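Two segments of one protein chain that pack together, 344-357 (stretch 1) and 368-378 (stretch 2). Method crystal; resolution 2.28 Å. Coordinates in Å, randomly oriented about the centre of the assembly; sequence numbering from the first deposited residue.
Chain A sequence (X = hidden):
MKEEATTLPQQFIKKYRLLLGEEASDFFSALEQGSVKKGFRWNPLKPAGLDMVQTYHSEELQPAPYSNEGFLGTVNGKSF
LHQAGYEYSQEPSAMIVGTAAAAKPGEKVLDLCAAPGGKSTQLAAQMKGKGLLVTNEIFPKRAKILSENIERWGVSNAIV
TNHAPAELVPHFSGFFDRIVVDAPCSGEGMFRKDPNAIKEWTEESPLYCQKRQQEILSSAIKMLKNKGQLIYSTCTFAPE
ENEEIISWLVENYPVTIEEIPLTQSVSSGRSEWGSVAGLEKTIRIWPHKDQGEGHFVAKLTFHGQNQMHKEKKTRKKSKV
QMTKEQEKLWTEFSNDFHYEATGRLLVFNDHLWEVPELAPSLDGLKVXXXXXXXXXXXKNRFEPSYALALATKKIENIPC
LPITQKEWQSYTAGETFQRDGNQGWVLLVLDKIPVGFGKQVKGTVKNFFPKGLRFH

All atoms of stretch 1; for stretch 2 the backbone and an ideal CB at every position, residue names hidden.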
# COMPACT_ATOMS: atom_id res chain seq x y z
N ARG A 344 0.81 21.76 4.87
CA ARG A 344 1.47 22.56 5.89
C ARG A 344 2.92 22.12 6.08
O ARG A 344 3.22 20.94 6.03
CB ARG A 344 0.74 22.45 7.23
CG ARG A 344 -0.76 22.32 7.10
CD ARG A 344 -1.46 22.89 8.32
NE ARG A 344 -1.10 22.21 9.56
CZ ARG A 344 -1.07 22.81 10.75
NH1 ARG A 344 -1.38 24.09 10.86
NH2 ARG A 344 -0.73 22.12 11.83
N LEU A 345 3.82 23.07 6.31
CA LEU A 345 5.22 22.73 6.49
C LEU A 345 5.59 22.65 7.97
O LEU A 345 5.52 23.65 8.69
CB LEU A 345 6.13 23.71 5.75
CG LEU A 345 5.89 23.84 4.25
CD1 LEU A 345 6.60 25.06 3.70
CD2 LEU A 345 6.32 22.58 3.52
N LEU A 346 5.99 21.47 8.42
CA LEU A 346 6.39 21.27 9.81
C LEU A 346 7.79 20.69 9.88
O LEU A 346 8.25 20.01 8.96
CB LEU A 346 5.41 20.33 10.51
CG LEU A 346 3.91 20.50 10.25
CD1 LEU A 346 3.12 19.56 11.14
CD2 LEU A 346 3.45 21.93 10.46
N VAL A 347 8.48 20.96 10.99
CA VAL A 347 9.80 20.40 11.21
C VAL A 347 9.84 19.57 12.50
O VAL A 347 9.33 20.00 13.54
CB VAL A 347 10.87 21.51 11.28
CG1 VAL A 347 12.27 20.90 11.34
CG2 VAL A 347 10.75 22.45 10.08
N PHE A 348 10.40 18.37 12.41
CA PHE A 348 10.70 17.55 13.59
C PHE A 348 12.10 17.00 13.38
O PHE A 348 12.37 16.38 12.35
CB PHE A 348 9.72 16.38 13.74
CG PHE A 348 8.30 16.71 13.37
CD1 PHE A 348 7.68 16.08 12.30
CD2 PHE A 348 7.57 17.63 14.11
CE1 PHE A 348 6.36 16.37 11.96
CE2 PHE A 348 6.25 17.93 13.77
CZ PHE A 348 5.65 17.30 12.69
N ASN A 349 13.00 17.21 14.34
CA ASN A 349 14.37 16.71 14.21
C ASN A 349 15.09 17.23 12.97
O ASN A 349 15.93 16.53 12.39
CB ASN A 349 14.39 15.18 14.18
CG ASN A 349 14.38 14.56 15.56
OD1 ASN A 349 14.48 15.27 16.56
ND2 ASN A 349 14.27 13.24 15.61
N ASP A 350 14.74 18.45 12.55
CA ASP A 350 15.34 19.08 11.38
C ASP A 350 14.85 18.47 10.06
O ASP A 350 15.31 18.83 8.98
CB ASP A 350 16.87 19.03 11.44
CG ASP A 350 17.41 19.58 12.73
OD1 ASP A 350 17.96 18.78 13.52
OD2 ASP A 350 17.27 20.81 12.97
N HIS A 351 13.92 17.53 10.18
CA HIS A 351 13.24 16.98 9.02
C HIS A 351 12.08 17.91 8.64
O HIS A 351 11.20 18.17 9.46
CB HIS A 351 12.69 15.58 9.33
CG HIS A 351 13.72 14.59 9.75
ND1 HIS A 351 14.92 14.43 9.08
CD2 HIS A 351 13.73 13.68 10.75
CE1 HIS A 351 15.62 13.47 9.66
NE2 HIS A 351 14.92 13.00 10.68
N LEU A 352 12.09 18.40 7.40
CA LEU A 352 10.99 19.20 6.89
C LEU A 352 9.93 18.30 6.25
O LEU A 352 10.23 17.47 5.40
CB LEU A 352 11.51 20.21 5.87
CG LEU A 352 10.53 21.23 5.30
CD1 LEU A 352 9.95 22.08 6.42
CD2 LEU A 352 11.23 22.12 4.28
N TRP A 353 8.68 18.47 6.67
CA TRP A 353 7.59 17.64 6.19
C TRP A 353 6.51 18.51 5.61
O TRP A 353 6.26 19.61 6.09
CB TRP A 353 6.97 16.83 7.33
CG TRP A 353 7.84 15.74 7.84
CD1 TRP A 353 8.74 15.82 8.86
CD2 TRP A 353 7.88 14.40 7.36
NE1 TRP A 353 9.34 14.60 9.04
CE2 TRP A 353 8.84 13.71 8.13
CE3 TRP A 353 7.21 13.70 6.35
CZ2 TRP A 353 9.14 12.38 7.92
CZ3 TRP A 353 7.51 12.38 6.15
CH2 TRP A 353 8.46 11.73 6.92
N GLU A 354 5.84 17.99 4.59
CA GLU A 354 4.68 18.68 4.06
C GLU A 354 3.52 17.77 4.35
O GLU A 354 3.46 16.65 3.83
CB GLU A 354 4.83 18.92 2.56
CG GLU A 354 3.59 19.53 1.91
CD GLU A 354 3.78 19.76 0.43
OE1 GLU A 354 4.95 19.81 -0.02
OE2 GLU A 354 2.77 19.88 -0.29
N VAL A 355 2.60 18.24 5.19
CA VAL A 355 1.52 17.42 5.71
C VAL A 355 0.19 17.85 5.10
O VAL A 355 -0.09 19.04 5.01
CB VAL A 355 1.43 17.56 7.24
CG1 VAL A 355 0.47 16.52 7.80
CG2 VAL A 355 2.80 17.40 7.86
N PRO A 356 -0.63 16.88 4.69
CA PRO A 356 -1.90 17.22 4.07
C PRO A 356 -2.77 18.02 5.02
O PRO A 356 -2.69 17.86 6.24
CB PRO A 356 -2.53 15.85 3.80
CG PRO A 356 -1.38 14.93 3.72
CD PRO A 356 -0.41 15.43 4.74
N GLU A 357 -3.59 18.89 4.46
CA GLU A 357 -4.40 19.76 5.28
C GLU A 357 -5.45 18.95 6.01
O GLU A 357 -5.94 19.36 7.06
CB GLU A 357 -5.04 20.84 4.41
CG GLU A 357 -5.32 22.11 5.17
CD GLU A 357 -4.05 22.77 5.67
OE1 GLU A 357 -3.03 22.71 4.95
OE2 GLU A 357 -4.08 23.33 6.79
N UNK A 368 5.25 7.26 11.88
CA UNK A 368 6.51 6.90 11.24
C UNK A 368 6.77 7.78 10.02
O UNK A 368 7.92 8.02 9.62
CB UNK A 368 6.50 5.42 10.84
N UNK A 369 5.69 8.27 9.42
CA UNK A 369 5.81 9.09 8.23
C UNK A 369 4.68 10.10 8.19
O UNK A 369 3.51 9.73 8.25
CB UNK A 369 5.81 8.23 6.97
N UNK A 370 5.03 11.39 8.09
CA UNK A 370 4.04 12.45 8.17
C UNK A 370 3.92 13.24 6.88
O UNK A 370 4.38 14.38 6.79
CB UNK A 370 4.38 13.40 9.32
N UNK A 371 3.30 12.65 5.87
CA UNK A 371 3.15 13.32 4.58
C UNK A 371 4.39 13.20 3.71
O UNK A 371 5.01 12.13 3.62
CB UNK A 371 2.82 14.80 4.79
N UNK A 372 4.77 14.29 3.05
CA UNK A 372 5.92 14.25 2.17
C UNK A 372 7.14 14.81 2.88
O UNK A 372 7.16 15.96 3.31
CB UNK A 372 5.64 15.03 0.88
N UNK A 373 8.16 13.96 3.01
CA UNK A 373 9.45 14.38 3.54
C UNK A 373 10.20 15.19 2.48
O UNK A 373 10.63 14.65 1.46
CB UNK A 373 10.27 13.17 3.98
N UNK A 374 10.35 16.49 2.72
CA UNK A 374 10.93 17.39 1.72
C UNK A 374 12.46 17.41 1.76
O UNK A 374 13.12 17.53 0.72
CB UNK A 374 10.39 18.81 1.93
N UNK A 375 13.02 17.32 2.96
CA UNK A 375 14.46 17.30 3.14
C UNK A 375 14.88 17.57 4.58
O UNK A 375 14.03 17.65 5.47
CB UNK A 375 15.11 18.33 2.21
N UNK A 376 16.18 17.70 4.79
CA UNK A 376 16.74 17.90 6.13
C UNK A 376 17.58 19.16 6.19
O UNK A 376 18.37 19.46 5.29
CB UNK A 376 17.58 16.69 6.55
N UNK A 377 17.42 19.90 7.28
CA UNK A 377 18.29 21.02 7.56
C UNK A 377 19.55 20.51 8.23
O UNK A 377 19.49 19.59 9.04
CB UNK A 377 17.59 22.06 8.43
N UNK A 378 20.68 21.10 7.89
CA UNK A 378 21.92 20.78 8.57
C UNK A 378 22.70 22.06 8.87
O UNK A 378 22.11 23.13 9.03
CB UNK A 378 22.76 19.82 7.73

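Stretch 1 is a hairpin, its strands 344-348 and 351-355 joined by a type I' turn, and the second of them pairs with 372-378 at 150° between N-to-C directions, so the pairing is antiparallel.

At position 368 CA-to-CB points away, and no atom of stretch 1 lies within 5.5 Å of the ideal CB. Many side chains would fit; Val 368 is deposited.

Position 369 also points away, yet its ideal CB is 4.4 Å from Trp 353 CH2, so a long chain could fold along the indole. Arg 369 does so: its CG lies 3.8 Å from Trp 353 CZ3, and Trp 353 CH2 sits over one face of its guanidinium.

The ideal CB of 370 lies among Trp 353, Phe 348 and Val 355, which suits a compact, beta-branched residue such as Val, Ile or Thr. The residue is Thr 370; its CG2 reaches Val 355 CG2 at 3.4 Å and approaches the edge of the Phe 348 ring.

Position 371 is the most restrictive. With phi/psi of 82/-138, an ideal CB would fall 2.2 Å from Glu 354 O, a clash, and would jam against the preceding carbonyl. Only glycine suits, and Gly 371 is present, its CA making a 3.4 Å CA-H...O contact with Glu 354 O.

At 372 the backbone pairs with Glu 354 in both directions, N to Glu 354 O at 2.8 Å and O to Glu 354 N at 2.7 Å. The CB shares a face with the Glu 354 side chain, where an aliphatic could pack on its methylenes. Leu 372 brings its CB to 4.3 Å from Glu 354 CB.

The ideal CB of 373 is 3.6 Å from Trp 353 CZ3 and 4.5 Å from Leu 352 O, favouring an aromatic or a donor. His 373 is a donor and an aromatic: its CB makes a CH-pi contact over the face of the Trp 353 six-membered ring, 3.8 Å from its centroid, the imidazole lies oblique to that ring with centroids 5.0 Å apart, and its ND1 gives Leu 352 O a weak hydrogen bond of 3.4 Å.

Position 374 points toward a surface of leucines; an aliphatic is expected. Leu 374 CD1 lies 3.4 Å from Leu 345 CD2, and 374 is the extra residue of the bulge, skipped between the 352-375 and 353-373 pairs.

At 375, phi/psi of 164/-174 favours glycine. Gly 375 O accepts from Leu 352 N at 2.8 Å.

The ideal CB of 376 is 4.3 Å from His 351 ND1, inviting an acceptor. Asp 376 OD1 takes a very short hydrogen bond, 2.5 Å from His 351 ND1.

Position 377 has Val 347 and Leu 352 within reach of a large apolar group. Phe 377 CE1 lies 4.0 Å from Val 347 CG2.

Position 378 points away, with nothing of stretch 1 within 5.5 Å of its ideal CB, so stretch 1 sets no limit on the side chain; Lys 378 is deposited and is poorly ordered.

Stretch 2 (368-378) VRTGLHLGDFK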
# COMPACT_ATOMS: atom_id res chain seq x y z
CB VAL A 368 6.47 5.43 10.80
CG1 VAL A 368 7.82 4.99 10.26
CG2 VAL A 368 6.05 4.55 11.97
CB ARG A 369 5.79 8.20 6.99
CG ARG A 369 6.05 8.93 5.69
CD ARG A 369 6.71 8.02 4.67
NE ARG A 369 7.77 8.76 4.02
CZ ARG A 369 9.05 8.45 4.09
NH1 ARG A 369 9.44 7.36 4.73
NH2 ARG A 369 9.92 9.22 3.47
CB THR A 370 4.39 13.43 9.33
OG1 THR A 370 4.48 12.70 10.56
CG2 THR A 370 3.33 14.49 9.47
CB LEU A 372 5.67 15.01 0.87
CG LEU A 372 6.83 15.00 -0.14
CD1 LEU A 372 7.11 13.58 -0.66
CD2 LEU A 372 6.60 15.98 -1.31
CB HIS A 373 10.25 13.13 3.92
CG HIS A 373 11.62 13.43 4.45
ND1 HIS A 373 11.91 14.58 5.16
CD2 HIS A 373 12.77 12.74 4.37
CE1 HIS A 373 13.18 14.58 5.49
NE2 HIS A 373 13.73 13.47 5.02
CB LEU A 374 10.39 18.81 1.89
CG LEU A 374 8.89 18.99 1.60
CD1 LEU A 374 8.43 20.38 1.99
CD2 LEU A 374 8.57 18.72 0.14
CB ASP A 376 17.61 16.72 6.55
CG ASP A 376 16.81 15.45 6.70
OD1 ASP A 376 15.60 15.55 6.97
OD2 ASP A 376 17.39 14.35 6.54
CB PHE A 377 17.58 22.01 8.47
CG PHE A 377 16.35 22.63 7.87
CD1 PHE A 377 15.09 22.26 8.31
CD2 PHE A 377 16.46 23.60 6.88
CE1 PHE A 377 13.96 22.83 7.78
CE2 PHE A 377 15.34 24.19 6.34
CZ PHE A 377 14.08 23.80 6.79
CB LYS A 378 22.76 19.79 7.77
CG LYS A 378 22.13 18.41 7.66
CD LYS A 378 23.13 17.36 7.24
CE LYS A 378 22.48 15.98 7.16
NZ LYS A 378 23.46 14.92 6.82
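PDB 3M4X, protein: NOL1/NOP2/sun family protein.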